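Side-chain contacts in 70 KDA protein (Xanthomonas sp., PDB 4B2N), which oxidatively cleaves the hydrocarbon chains of natural rubber as a processive dioxygenase that carries two covalently attached heme c groups: residues A[117-122]-A[127-132]; A[258-263]-A[274-279]; A[399-402]-A[406-409]. All blocks are in the same frame, centred on the assembly; numbering follows the deposited sequence.

Contact 1: A[117-122]-A[127-132]; sequences YHFIFL and LIRPPD
Leu-127 meets the first segment through its backbone: its carbonyl O lies 3.7 Å from CD2 of Leu-122 and also reaches the edge of the Phe-121 ring, near the ring plane. The chain then runs obliquely past that ring, with C of Ile-128 3.4 Å from CE1 of Phe-121, while CB of Ile-128 points away from the first segment. At Arg-129 the contact becomes dense. Its backbone N and CA ride over one face of Phe-121, with CA 3.7 Å from the ring centroid in a CH-pi contact. CB of Phe-121 already points at the passing loop; with CG between the backbone N and the carbonyl carbon (chi1 55°), the ring lies beneath CA of Arg-129. The fold here is a reversal: residues 127-132 come back past the C-terminal end of helix 114-118 on the way to helix 133-141. The side chain of Arg-129, bent at chi3, carries its guanidinium to that helix end. NH1 donates to O of His-118 at 2.8 Å, in the carbonyl plane, and NH2 adds a weak bond to the same oxygen. The positive group thus sits where a helix end would be expected to attract it. It also lies flat on the imidazole of His-118, centres 3.6 Å apart and planes 23° from parallel, while ND1 of the histidine is bonded to OH of Tyr-152. On the other face of the guanidinium comes CE2 of Phe-121, 3.5 Å from NH2, the phenyl plane standing nearly upright to it at 87°. NH2 further lies over a face of Phe-119, 3.8 Å from its CE1. Beyond Arg-129, the ring of Pro-130 leans CD against CB of Phe-121.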
ATOM      1  N   TYR A 117     -24.510  -6.723  -6.974  1.00 16.29           N
ATOM      2  CA  TYR A 117     -23.317  -7.517  -7.098  1.00 17.45           C
ATOM      3  C   TYR A 117     -23.655  -8.950  -7.597  1.00 17.18           C
ATOM      4  O   TYR A 117     -23.032  -9.462  -8.503  1.00 17.03           O
ATOM      5  CB  TYR A 117     -22.510  -7.598  -5.769  1.00 14.77           C
ATOM      6  CG  TYR A 117     -21.506  -8.695  -5.848  1.00 14.29           C
ATOM      7  CD1 TYR A 117     -20.227  -8.462  -6.404  1.00 14.28           C
ATOM      8  CD2 TYR A 117     -21.799  -9.970  -5.397  1.00 14.09           C
ATOM      9  CE1 TYR A 117     -19.307  -9.483  -6.518  1.00 14.52           C
ATOM     10  CE2 TYR A 117     -20.883 -11.012  -5.481  1.00 14.99           C
ATOM     11  CZ  TYR A 117     -19.617 -10.733  -6.041  1.00 14.45           C
ATOM     12  OH  TYR A 117     -18.675 -11.690  -6.125  1.00 16.89           O
ATOM     13  N   HIS A 118     -24.713  -9.515  -7.073  1.00 17.00           N
ATOM     14  CA  HIS A 118     -25.179 -10.816  -7.474  1.00 18.47           C
ATOM     15  C   HIS A 118     -25.422 -10.888  -8.966  1.00 18.07           C
ATOM     16  O   HIS A 118     -25.264 -11.979  -9.566  1.00 16.18           O
ATOM     17  CB  HIS A 118     -26.473 -11.141  -6.732  1.00 17.54           C
ATOM     18  CG  HIS A 118     -26.840 -12.595  -6.760  1.00 19.39           C
ATOM     19  ND1 HIS A 118     -25.997 -13.584  -6.307  1.00 19.24           N
ATOM     20  CD2 HIS A 118     -27.982 -13.225  -7.242  1.00 21.26           C
ATOM     21  CE1 HIS A 118     -26.605 -14.782  -6.452  1.00 20.55           C
ATOM     22  NE2 HIS A 118     -27.831 -14.562  -7.011  1.00 21.82           N
ATOM     23  N   PHE A 119     -25.831  -9.762  -9.552  1.00 17.28           N
ATOM     24  CA  PHE A 119     -26.171  -9.695 -11.010  1.00 17.67           C
ATOM     25  C   PHE A 119     -25.107  -8.980 -11.825  1.00 16.57           C
ATOM     26  O   PHE A 119     -25.344  -8.602 -12.955  1.00 16.20           O
ATOM     27  CB  PHE A 119     -27.608  -9.119 -11.251  1.00 18.78           C
ATOM     28  CG  PHE A 119     -28.692 -10.106 -10.875  1.00 19.80           C
ATOM     29  CD1 PHE A 119     -29.102 -11.105 -11.771  1.00 21.67           C
ATOM     30  CD2 PHE A 119     -29.268 -10.112  -9.618  1.00 21.13           C
ATOM     31  CE1 PHE A 119     -30.090 -12.052 -11.424  1.00 24.68           C
ATOM     32  CE2 PHE A 119     -30.263 -11.051  -9.258  1.00 22.97           C
ATOM     33  CZ  PHE A 119     -30.682 -12.033 -10.157  1.00 21.88           C
ATOM     34  N   ILE A 120     -23.936  -8.696 -11.233  1.00 16.12           N
ATOM     35  CA  ILE A 120     -22.969  -7.855 -11.945  1.00 15.38           C
ATOM     36  C   ILE A 120     -22.472  -8.498 -13.245  1.00 15.14           C
ATOM     37  O   ILE A 120     -21.869  -7.825 -14.020  1.00 15.43           O
ATOM     38  CB  ILE A 120     -21.699  -7.552 -11.052  1.00 16.80           C
ATOM     39  CG1 ILE A 120     -20.972  -6.268 -11.515  1.00 16.34           C
ATOM     40  CG2 ILE A 120     -20.819  -8.794 -10.898  1.00 16.29           C
ATOM     41  CD1 ILE A 120     -20.253  -5.664 -10.331  1.00 18.29           C
ATOM     42  N   PHE A 121     -22.632  -9.789 -13.471  1.00 16.63           N
ATOM     43  CA  PHE A 121     -22.330 -10.351 -14.825  1.00 16.91           C
ATOM     44  C   PHE A 121     -23.113  -9.547 -15.897  1.00 17.35           C
ATOM     45  O   PHE A 121     -22.699  -9.520 -17.050  1.00 17.09           O
ATOM     46  CB  PHE A 121     -22.695 -11.859 -14.941  1.00 17.33           C
ATOM     47  CG  PHE A 121     -24.105 -12.178 -14.583  1.00 19.03           C
ATOM     48  CD1 PHE A 121     -25.110 -12.142 -15.567  1.00 18.50           C
ATOM     49  CD2 PHE A 121     -24.441 -12.526 -13.248  1.00 18.10           C
ATOM     50  CE1 PHE A 121     -26.403 -12.442 -15.214  1.00 20.24           C
ATOM     51  CE2 PHE A 121     -25.746 -12.800 -12.890  1.00 20.22           C
ATOM     52  CZ  PHE A 121     -26.737 -12.734 -13.857  1.00 20.78           C
ATOM     53  N   LEU A 122     -24.286  -8.967 -15.546  1.00 17.68           N
ATOM     54  CA  LEU A 122     -25.021  -8.141 -16.543  1.00 17.92           C
ATOM     55  C   LEU A 122     -24.122  -7.051 -17.051  1.00 18.26           C
ATOM     56  O   LEU A 122     -24.086  -6.802 -18.262  1.00 17.54           O
ATOM     57  CB  LEU A 122     -26.315  -7.520 -16.007  1.00 18.51           C
ATOM     58  CG  LEU A 122     -27.378  -8.552 -15.678  1.00 19.16           C
ATOM     59  CD1 LEU A 122     -28.537  -7.867 -14.950  1.00 19.22           C
ATOM     60  CD2 LEU A 122     -27.828  -9.305 -16.959  1.00 19.28           C
ATOM     61  N   LEU A 127     -25.878 -12.446 -20.242  1.00 19.90           N
ATOM     62  CA  LEU A 127     -27.313 -12.278 -20.060  1.00 20.81           C
ATOM     63  C   LEU A 127     -27.814 -13.082 -18.866  1.00 20.99           C
ATOM     64  O   LEU A 127     -28.782 -12.670 -18.249  1.00 21.84           O
ATOM     65  CB  LEU A 127     -28.093 -12.722 -21.297  1.00 23.01           C
ATOM     66  CG  LEU A 127     -27.830 -11.873 -22.545  1.00 26.73           C
ATOM     67  CD1 LEU A 127     -28.389 -12.567 -23.799  1.00 29.23           C
ATOM     68  CD2 LEU A 127     -28.479 -10.500 -22.409  1.00 26.67           C
ATOM     69  N   ILE A 128     -27.216 -14.253 -18.600  1.00 19.53           N
ATOM     70  CA  ILE A 128     -27.612 -15.070 -17.451  1.00 22.16           C
ATOM     71  C   ILE A 128     -26.388 -15.525 -16.639  1.00 20.43           C
ATOM     72  O   ILE A 128     -25.227 -15.462 -17.104  1.00 20.51           O
ATOM     73  CB  ILE A 128     -28.444 -16.297 -17.884  1.00 23.89           C
ATOM     74  CG1 ILE A 128     -27.566 -17.182 -18.760  1.00 24.90           C
ATOM     75  CG2 ILE A 128     -29.817 -15.880 -18.478  1.00 24.07           C
ATOM     76  CD1 ILE A 128     -28.094 -18.601 -18.872  1.00 30.69           C
ATOM     77  N   ARG A 129     -26.616 -15.934 -15.410  1.00 20.19           N
ATOM     78  CA  ARG A 129     -25.478 -16.154 -14.455  1.00 20.80           C
ATOM     79  C   ARG A 129     -24.697 -17.355 -14.934  1.00 19.73           C
ATOM     80  O   ARG A 129     -25.259 -18.448 -15.092  1.00 19.28           O
ATOM     81  CB  ARG A 129     -26.021 -16.460 -13.047  1.00 23.08           C
ATOM     82  CG  ARG A 129     -24.972 -16.937 -12.013  1.00 23.93           C
ATOM     83  CD  ARG A 129     -25.607 -17.315 -10.657  1.00 22.96           C
ATOM     84  NE  ARG A 129     -26.574 -16.257 -10.469  1.00 22.26           N
ATOM     85  CZ  ARG A 129     -26.286 -15.067  -9.994  1.00 21.29           C
ATOM     86  NH1 ARG A 129     -25.065 -14.781  -9.477  1.00 20.64           N
ATOM     87  NH2 ARG A 129     -27.255 -14.178 -10.028  1.00 22.48           N
ATOM     88  N   PRO A 130     -23.388 -17.182 -15.175  1.00 20.18           N
ATOM     89  CA  PRO A 130     -22.656 -18.352 -15.551  1.00 18.70           C
ATOM     90  C   PRO A 130     -22.312 -19.199 -14.283  1.00 20.03           C
ATOM     91  O   PRO A 130     -22.347 -18.674 -13.180  1.00 19.56           O
ATOM     92  CB  PRO A 130     -21.427 -17.773 -16.211  1.00 18.70           C
ATOM     93  CG  PRO A 130     -21.173 -16.496 -15.412  1.00 19.06           C
ATOM     94  CD  PRO A 130     -22.579 -15.947 -15.195  1.00 18.72           C
ATOM     95  N   PRO A 131     -22.093 -20.512 -14.434  1.00 20.27           N
ATOM     96  CA  PRO A 131     -21.972 -21.311 -13.200  1.00 20.31           C
ATOM     97  C   PRO A 131     -20.612 -21.123 -12.594  1.00 20.69           C
ATOM     98  O   PRO A 131     -20.405 -21.511 -11.434  1.00 20.65           O
ATOM     99  CB  PRO A 131     -22.163 -22.745 -13.671  1.00 21.28           C
ATOM    100  CG  PRO A 131     -21.837 -22.733 -15.139  1.00 22.03           C
ATOM    101  CD  PRO A 131     -22.345 -21.379 -15.606  1.00 21.34           C
ATOM    102  N   ASP A 132     -19.693 -20.541 -13.375  1.00 18.02           N
ATOM    103  CA  ASP A 132     -18.381 -20.144 -12.793  1.00 16.87           C
ATOM    104  C   ASP A 132     -18.312 -18.662 -12.338  1.00 16.89           C
ATOM    105  O   ASP A 132     -17.221 -18.083 -12.199  1.00 15.86           O
ATOM    106  CB  ASP A 132     -17.246 -20.464 -13.753  1.00 17.52           C
ATOM    107  CG  ASP A 132     -17.384 -19.724 -15.095  1.00 17.30           C
ATOM    108  OD1 ASP A 132     -18.406 -19.071 -15.312  1.00 16.98           O
ATOM    109  OD2 ASP A 132     -16.428 -19.792 -15.877  1.00 17.63           O
TER

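Contact 2: A[258-263]-A[274-279]; sequences LPALFD and LEYVAD
Ala-260 presses its methyl group onto a face of Tyr-276, and with Pro-259 it makes the packed side of the contact. CB of Ala-260 lies 3.7 Å from CG of Tyr-276 and 4.0 Å from the ring centroid, displaced toward the CG-CD1 side of the ring rather than centred over it. With CG of Tyr-276 anti to its own backbone N (chi1 -173°), a ring face lies against the alanine methyl; Asp-601 and Ala-604 of helix 599-607 touch the same side chain. Next to it, CB of Pro-259 meets CB of Glu-275 at 4.0 Å, and CG of Pro-259 is 3.8 Å from O of Glu-275.

Residues 258-261 are the kinked, weakly bonded end of helix 253-261, where O of Leu-258 accepts from the N atoms of both Leu-261 and Phe-262, and 262-263 leave it. The segment 274-279 is an irregular loop that returns against the helix end.

The looser side lies between the two backbones, where a water does the joining: it donates to O of Pro-259 at 2.8 Å and accepts from N of Glu-275 at 2.9 Å. The carboxylate of Glu-275 turns to helix 467-481, with salt bridges to Arg-474 and Arg-477 and a hydrogen bond from Asn-481. NH1 of Arg-474, the partner of OE2 of Glu-275, also bonds O of Pro-259.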
ATOM      1  N   LEU A 258      -8.803  14.278   0.392  1.00 19.58           N
ATOM      2  CA  LEU A 258      -9.244  14.533   1.777  1.00 18.17           C
ATOM      3  C   LEU A 258      -9.620  16.009   2.110  1.00 17.54           C
ATOM      4  O   LEU A 258     -10.770  16.272   2.565  1.00 17.92           O
ATOM      5  CB  LEU A 258      -8.174  13.967   2.787  1.00 17.48           C
ATOM      6  CG  LEU A 258      -8.008  12.431   2.813  1.00 18.39           C
ATOM      7  CD1 LEU A 258      -6.924  12.060   3.775  1.00 18.65           C
ATOM      8  CD2 LEU A 258      -9.326  11.749   3.222  1.00 14.88           C
ATOM      9  N   PRO A 259      -8.703  16.969   1.912  1.00 18.40           N
ATOM     10  CA  PRO A 259      -9.119  18.314   2.396  1.00 18.82           C
ATOM     11  C   PRO A 259     -10.185  19.001   1.574  1.00 18.73           C
ATOM     12  O   PRO A 259     -10.771  19.979   2.062  1.00 16.84           O
ATOM     13  CB  PRO A 259      -7.827  19.121   2.368  1.00 18.79           C
ATOM     14  CG  PRO A 259      -6.920  18.396   1.419  1.00 20.99           C
ATOM     15  CD  PRO A 259      -7.260  16.941   1.595  1.00 18.62           C
ATOM     16  N   ALA A 260     -10.448  18.486   0.367  1.00 17.77           N
ATOM     17  CA  ALA A 260     -11.553  18.985  -0.454  1.00 17.48           C
ATOM     18  C   ALA A 260     -12.906  18.673   0.134  1.00 16.77           C
ATOM     19  O   ALA A 260     -13.783  19.468  -0.001  1.00 16.44           O
ATOM     20  CB  ALA A 260     -11.503  18.396  -1.866  1.00 18.55           C
ATOM     21  N   LEU A 261     -13.072  17.504   0.772  1.00 17.39           N
ATOM     22  CA  LEU A 261     -14.388  17.005   1.147  1.00 15.82           C
ATOM     23  C   LEU A 261     -14.588  17.175   2.641  1.00 16.91           C
ATOM     24  O   LEU A 261     -15.699  17.477   3.069  1.00 16.57           O
ATOM     25  CB  LEU A 261     -14.479  15.517   0.824  1.00 17.90           C
ATOM     26  CG  LEU A 261     -15.100  15.055  -0.524  1.00 21.04           C
ATOM     27  CD1 LEU A 261     -14.814  16.005  -1.673  1.00 18.19           C
ATOM     28  CD2 LEU A 261     -14.608  13.623  -0.860  1.00 19.96           C
ATOM     29  N   PHE A 262     -13.492  17.059   3.417  1.00 17.19           N
ATOM     30  CA  PHE A 262     -13.627  16.835   4.880  1.00 16.47           C
ATOM     31  C   PHE A 262     -12.935  17.921   5.628  1.00 16.72           C
ATOM     32  O   PHE A 262     -11.863  18.317   5.256  1.00 17.09           O
ATOM     33  CB  PHE A 262     -12.995  15.499   5.337  1.00 18.07           C
ATOM     34  CG  PHE A 262     -13.646  14.294   4.676  1.00 19.09           C
ATOM     35  CD1 PHE A 262     -14.897  13.908   5.054  1.00 18.02           C
ATOM     36  CD2 PHE A 262     -13.009  13.632   3.625  1.00 17.04           C
ATOM     37  CE1 PHE A 262     -15.527  12.832   4.434  1.00 19.57           C
ATOM     38  CE2 PHE A 262     -13.635  12.575   2.941  1.00 19.64           C
ATOM     39  CZ  PHE A 262     -14.888  12.148   3.379  1.00 19.88           C
ATOM     40  N   ASP A 263     -13.558  18.366   6.685  1.00 15.57           N
ATOM     41  CA  ASP A 263     -12.945  19.301   7.602  1.00 15.91           C
ATOM     42  C   ASP A 263     -11.708  18.587   8.180  1.00 16.63           C
ATOM     43  O   ASP A 263     -11.760  17.432   8.641  1.00 16.61           O
ATOM     44  CB  ASP A 263     -13.999  19.623   8.685  1.00 16.37           C
ATOM     45  CG  ASP A 263     -13.485  20.602   9.735  1.00 16.91           C
ATOM     46  OD1 ASP A 263     -12.456  20.299  10.371  1.00 17.47           O
ATOM     47  OD2 ASP A 263     -14.101  21.687   9.962  1.00 16.92           O
ATOM     48  N   LEU A 274     -11.046  25.848  -0.210  1.00 17.45           N
ATOM     49  CA  LEU A 274      -9.980  26.664   0.393  1.00 17.96           C
ATOM     50  C   LEU A 274      -8.704  25.918   0.728  1.00 20.05           C
ATOM     51  O   LEU A 274      -7.579  26.501   0.849  1.00 17.69           O
ATOM     52  CB  LEU A 274     -10.527  27.286   1.690  1.00 18.79           C
ATOM     53  CG  LEU A 274     -11.097  28.666   1.484  1.00 21.46           C
ATOM     54  CD1 LEU A 274     -12.193  28.517   0.487  1.00 23.09           C
ATOM     55  CD2 LEU A 274     -11.691  29.084   2.771  1.00 22.50           C
ATOM     56  N   GLU A 275      -8.833  24.609   0.908  1.00 19.68           N
ATOM     57  CA  GLU A 275      -7.645  23.808   1.242  1.00 20.40           C
ATOM     58  C   GLU A 275      -7.250  22.757   0.208  1.00 25.43           C
ATOM     59  O   GLU A 275      -6.297  22.036   0.379  1.00 28.37           O
ATOM     60  CB  GLU A 275      -7.830  23.161   2.613  1.00 20.00           C
ATOM     61  CG  GLU A 275      -7.954  24.208   3.719  1.00 16.93           C
ATOM     62  CD  GLU A 275      -7.812  23.539   5.075  1.00 17.88           C
ATOM     63  OE1 GLU A 275      -6.632  23.332   5.546  1.00 16.56           O
ATOM     64  OE2 GLU A 275      -8.851  23.185   5.682  1.00 16.05           O
ATOM     65  N   TYR A 276      -8.021  22.670  -0.853  1.00 30.00           N
ATOM     66  CA  TYR A 276      -7.711  21.781  -1.960  1.00 30.32           C
ATOM     67  C   TYR A 276      -6.867  22.483  -3.019  1.00 30.72           C
ATOM     68  O   TYR A 276      -7.327  23.468  -3.605  1.00 27.89           O
ATOM     69  CB  TYR A 276      -9.024  21.395  -2.585  1.00 27.45           C
ATOM     70  CG  TYR A 276      -8.921  20.339  -3.655  1.00 29.24           C
ATOM     71  CD1 TYR A 276      -8.226  19.131  -3.423  1.00 32.13           C
ATOM     72  CD2 TYR A 276      -9.569  20.526  -4.883  1.00 30.38           C
ATOM     73  CE1 TYR A 276      -8.147  18.142  -4.427  1.00 38.12           C
ATOM     74  CE2 TYR A 276      -9.493  19.584  -5.895  1.00 33.03           C
ATOM     75  CZ  TYR A 276      -8.808  18.378  -5.676  1.00 36.62           C
ATOM     76  OH  TYR A 276      -8.775  17.425  -6.707  1.00 36.17           O
ATOM     77  N   VAL A 277      -5.676  21.938  -3.307  1.00 34.48           N
ATOM     78  CA  VAL A 277      -4.788  22.495  -4.353  1.00 33.23           C
ATOM     79  C   VAL A 277      -5.213  21.721  -5.615  1.00 36.79           C
ATOM     80  O   VAL A 277      -4.735  20.617  -5.840  1.00 39.34           O
ATOM     81  CB  VAL A 277      -3.294  22.295  -3.966  1.00 33.65           C
ATOM     82  CG1 VAL A 277      -2.336  22.821  -5.039  1.00 31.88           C
ATOM     83  CG2 VAL A 277      -3.001  22.967  -2.626  1.00 35.30           C
ATOM     84  N   ALA A 278      -6.165  22.251  -6.396  1.00 38.20           N
ATOM     85  CA  ALA A 278      -6.843  21.434  -7.459  1.00 41.05           C
ATOM     86  C   ALA A 278      -5.954  21.050  -8.642  1.00 45.61           C
ATOM     87  O   ALA A 278      -6.382  20.330  -9.545  1.00 53.49           O
ATOM     88  CB  ALA A 278      -8.111  22.105  -7.969  1.00 41.12           C
ATOM     89  N   ASP A 279      -4.716  21.513  -8.593  1.00 42.60           N
ATOM     90  CA  ASP A 279      -3.752  21.417  -9.678  1.00 45.49           C
ATOM     91  C   ASP A 279      -2.464  20.756  -9.138  1.00 40.99           C
ATOM     92  O   ASP A 279      -1.430  20.872  -9.770  1.00 35.32           O
ATOM     93  CB  ASP A 279      -3.415  22.837 -10.124  1.00 48.96           C
ATOM     94  CG  ASP A 279      -3.027  23.718  -8.932  1.00 55.06           C
ATOM     95  OD1 ASP A 279      -3.918  24.128  -8.144  1.00 58.83           O
ATOM     96  OD2 ASP A 279      -1.823  23.949  -8.737  1.00 61.72           O
TER
HETATM   97  O   HOH W   1     -10.655  22.408   0.746  1.00 21.68           O

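Contact 3: A[399-402]-A[406-409]; sequences PRHA and NYLP
His-401 and Tyr-407 form a T-shaped aromatic pair where a loop folds back against the short helix 399-402, a few residues after the CXXCH heme-binding motif, in which Cys-390 and Cys-393 bind the second heme c covalently and His-394 ligates its iron. The pair lies near that site: the side chain of Tyr-407 is about 10 Å from that of Cys-390. Following His-401 outward, CB comes first, 4.1 Å from both CG and CB of Tyr-407. CG is set anti to the carbonyl carbon (chi1 -69°), which lays the imidazole alongside the tyrosine, both side chains pointing the same way. From there the ring splits into two roles. Its CD2 edge is driven at the tyrosine face, 3.5 Å above the plane and over the centre, so that CD2 stands 3.7 Å from CZ of Tyr-407; the two planes are at 88°. The nitrogens turn elsewhere: ND1 bonds OG of Ser-398, and NE2, at the tip, bonds OE2 of Glu-369, two grips that should fix the ring's rotation. His-368 stacks on the imidazole as well. O of His-401 lies 3.4 Å from CB of Tyr-407. One residue on, CB of Ala-402 touches CD1 of Leu-408 at 3.8 Å, and a water donates to the carbonyl oxygens of both, its distance to O of Ala-402 being 2.7 Å.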
ATOM      1  N   PRO A 399      22.828 -11.892  10.899  1.00 21.40           N
ATOM      2  CA  PRO A 399      23.100 -11.713  12.330  1.00 23.97           C
ATOM      3  C   PRO A 399      24.568 -11.355  12.584  1.00 25.06           C
ATOM      4  O   PRO A 399      24.880 -10.601  13.483  1.00 26.11           O
ATOM      5  CB  PRO A 399      22.793 -13.103  12.905  1.00 25.38           C
ATOM      6  CG  PRO A 399      21.744 -13.647  11.986  1.00 26.05           C
ATOM      7  CD  PRO A 399      22.237 -13.214  10.622  1.00 23.55           C
ATOM      8  N   ARG A 400      25.446 -11.901  11.758  1.00 24.70           N
ATOM      9  CA  ARG A 400      26.882 -11.612  11.902  1.00 27.11           C
ATOM     10  C   ARG A 400      27.179 -10.122  11.701  1.00 28.14           C
ATOM     11  O   ARG A 400      27.868  -9.526  12.504  1.00 29.25           O
ATOM     12  CB  ARG A 400      27.702 -12.463  10.953  1.00 27.17           C
ATOM     13  CG  ARG A 400      29.207 -12.284  11.128  1.00 28.90           C
ATOM     14  CD  ARG A 400      30.034 -12.979  10.044  1.00 30.74           C
ATOM     15  NE  ARG A 400      29.740 -14.401   9.940  1.00 30.93           N
ATOM     16  CZ  ARG A 400      30.234 -15.215   9.009  1.00 30.68           C
ATOM     17  NH1 ARG A 400      31.084 -14.767   8.076  1.00 32.91           N
ATOM     18  NH2 ARG A 400      29.864 -16.482   8.993  1.00 29.22           N
ATOM     19  N   HIS A 401      26.609  -9.514  10.660  1.00 28.02           N
ATOM     20  CA  HIS A 401      26.824  -8.113  10.427  1.00 25.33           C
ATOM     21  C   HIS A 401      26.023  -7.304  11.396  1.00 26.01           C
ATOM     22  O   HIS A 401      26.455  -6.214  11.782  1.00 26.39           O
ATOM     23  CB  HIS A 401      26.480  -7.798   8.997  1.00 25.08           C
ATOM     24  CG  HIS A 401      27.446  -8.405   8.023  1.00 26.20           C
ATOM     25  ND1 HIS A 401      27.384  -9.701   7.639  1.00 27.13           N
ATOM     26  CD2 HIS A 401      28.525  -7.861   7.368  1.00 27.32           C
ATOM     27  CE1 HIS A 401      28.359  -9.962   6.777  1.00 26.45           C
ATOM     28  NE2 HIS A 401      29.083  -8.860   6.626  1.00 26.46           N
ATOM     29  N   ALA A 402      24.858  -7.825  11.830  1.00 23.47           N
ATOM     30  CA  ALA A 402      24.059  -7.078  12.816  1.00 23.27           C
ATOM     31  C   ALA A 402      24.748  -6.852  14.143  1.00 23.45           C
ATOM     32  O   ALA A 402      24.495  -5.852  14.803  1.00 23.08           O
ATOM     33  CB  ALA A 402      22.678  -7.675  13.029  1.00 21.76           C
ATOM     34  N   ASN A 406      30.689  -1.799  12.702  1.00 26.23           N
ATOM     35  CA  ASN A 406      31.011  -1.279  11.374  1.00 29.26           C
ATOM     36  C   ASN A 406      29.757  -1.325  10.455  1.00 29.77           C
ATOM     37  O   ASN A 406      29.687  -0.603   9.435  1.00 31.17           O
ATOM     38  CB  ASN A 406      32.168  -2.055  10.724  1.00 28.56           C
ATOM     39  CG  ASN A 406      33.448  -1.968  11.537  1.00 32.50           C
ATOM     40  OD1 ASN A 406      33.788  -0.901  12.058  1.00 33.26           O
ATOM     41  ND2 ASN A 406      34.120  -3.096  11.695  1.00 30.96           N
ATOM     42  N   TYR A 407      28.777  -2.155  10.818  1.00 27.09           N
ATOM     43  CA  TYR A 407      27.563  -2.330   9.981  1.00 26.07           C
ATOM     44  C   TYR A 407      26.322  -1.721  10.621  1.00 27.01           C
ATOM     45  O   TYR A 407      25.540  -1.076   9.934  1.00 26.97           O
ATOM     46  CB  TYR A 407      27.333  -3.822   9.605  1.00 24.82           C
ATOM     47  CG  TYR A 407      28.435  -4.220   8.680  1.00 24.66           C
ATOM     48  CD1 TYR A 407      28.327  -4.001   7.320  1.00 24.09           C
ATOM     49  CD2 TYR A 407      29.632  -4.707   9.182  1.00 25.19           C
ATOM     50  CE1 TYR A 407      29.397  -4.306   6.461  1.00 25.67           C
ATOM     51  CE2 TYR A 407      30.707  -4.986   8.338  1.00 25.65           C
ATOM     52  CZ  TYR A 407      30.577  -4.774   6.978  1.00 25.30           C
ATOM     53  OH  TYR A 407      31.608  -5.048   6.082  1.00 25.69           O
ATOM     54  N   LEU A 408      26.152  -1.915  11.926  1.00 25.58           N
ATOM     55  CA  LEU A 408      24.852  -1.625  12.590  1.00 24.75           C
ATOM     56  C   LEU A 408      25.195  -1.300  14.008  1.00 24.95           C
ATOM     57  O   LEU A 408      25.969  -2.046  14.589  1.00 30.46           O
ATOM     58  CB  LEU A 408      23.982  -2.885  12.674  1.00 23.21           C
ATOM     59  CG  LEU A 408      22.535  -2.992  12.185  1.00 22.57           C
ATOM     60  CD1 LEU A 408      21.744  -3.996  13.009  1.00 21.10           C
ATOM     61  CD2 LEU A 408      21.772  -1.716  11.790  1.00 21.26           C
ATOM     62  N   PRO A 409      24.577  -0.244  14.609  1.00 26.52           N
ATOM     63  CA  PRO A 409      24.975   0.233  15.932  1.00 24.29           C
ATOM     64  C   PRO A 409      24.261  -0.554  17.005  1.00 27.52           C
ATOM     65  O   PRO A 409      24.589  -0.413  18.140  1.00 27.18           O
ATOM     66  CB  PRO A 409      24.489   1.685  15.941  1.00 24.57           C
ATOM     67  CG  PRO A 409      23.234   1.645  15.089  1.00 23.73           C
ATOM     68  CD  PRO A 409      23.517   0.617  14.007  1.00 22.95           C
TER
HETATM   69  O   HOH W   2      25.602  -3.859  16.266  1.00 28.49           O

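The contacts follow one another along the chain, each closing before the next opens, and none touches another. Contact 1 and contact 3 lie on opposite sides of the chain's centre, with centres 57 Å apart; contact 2 is 39 Å from contact 1 and 46 Å from contact 3, centre to centre. Each joins the end of a helix, 114-118, 253-261 or 399-402, to the loop that follows it. Contact 1 is remote from the heme sites, contact 2 lies about 12 Å, between side chains, from Phe-301, which binds the first heme c, and contact 3 has Tyr-407 about 12 Å, side chain to ligand, from a heme c. They are three separate helix-to-loop turnbacks in a largely loop-built chain carrying two hemes.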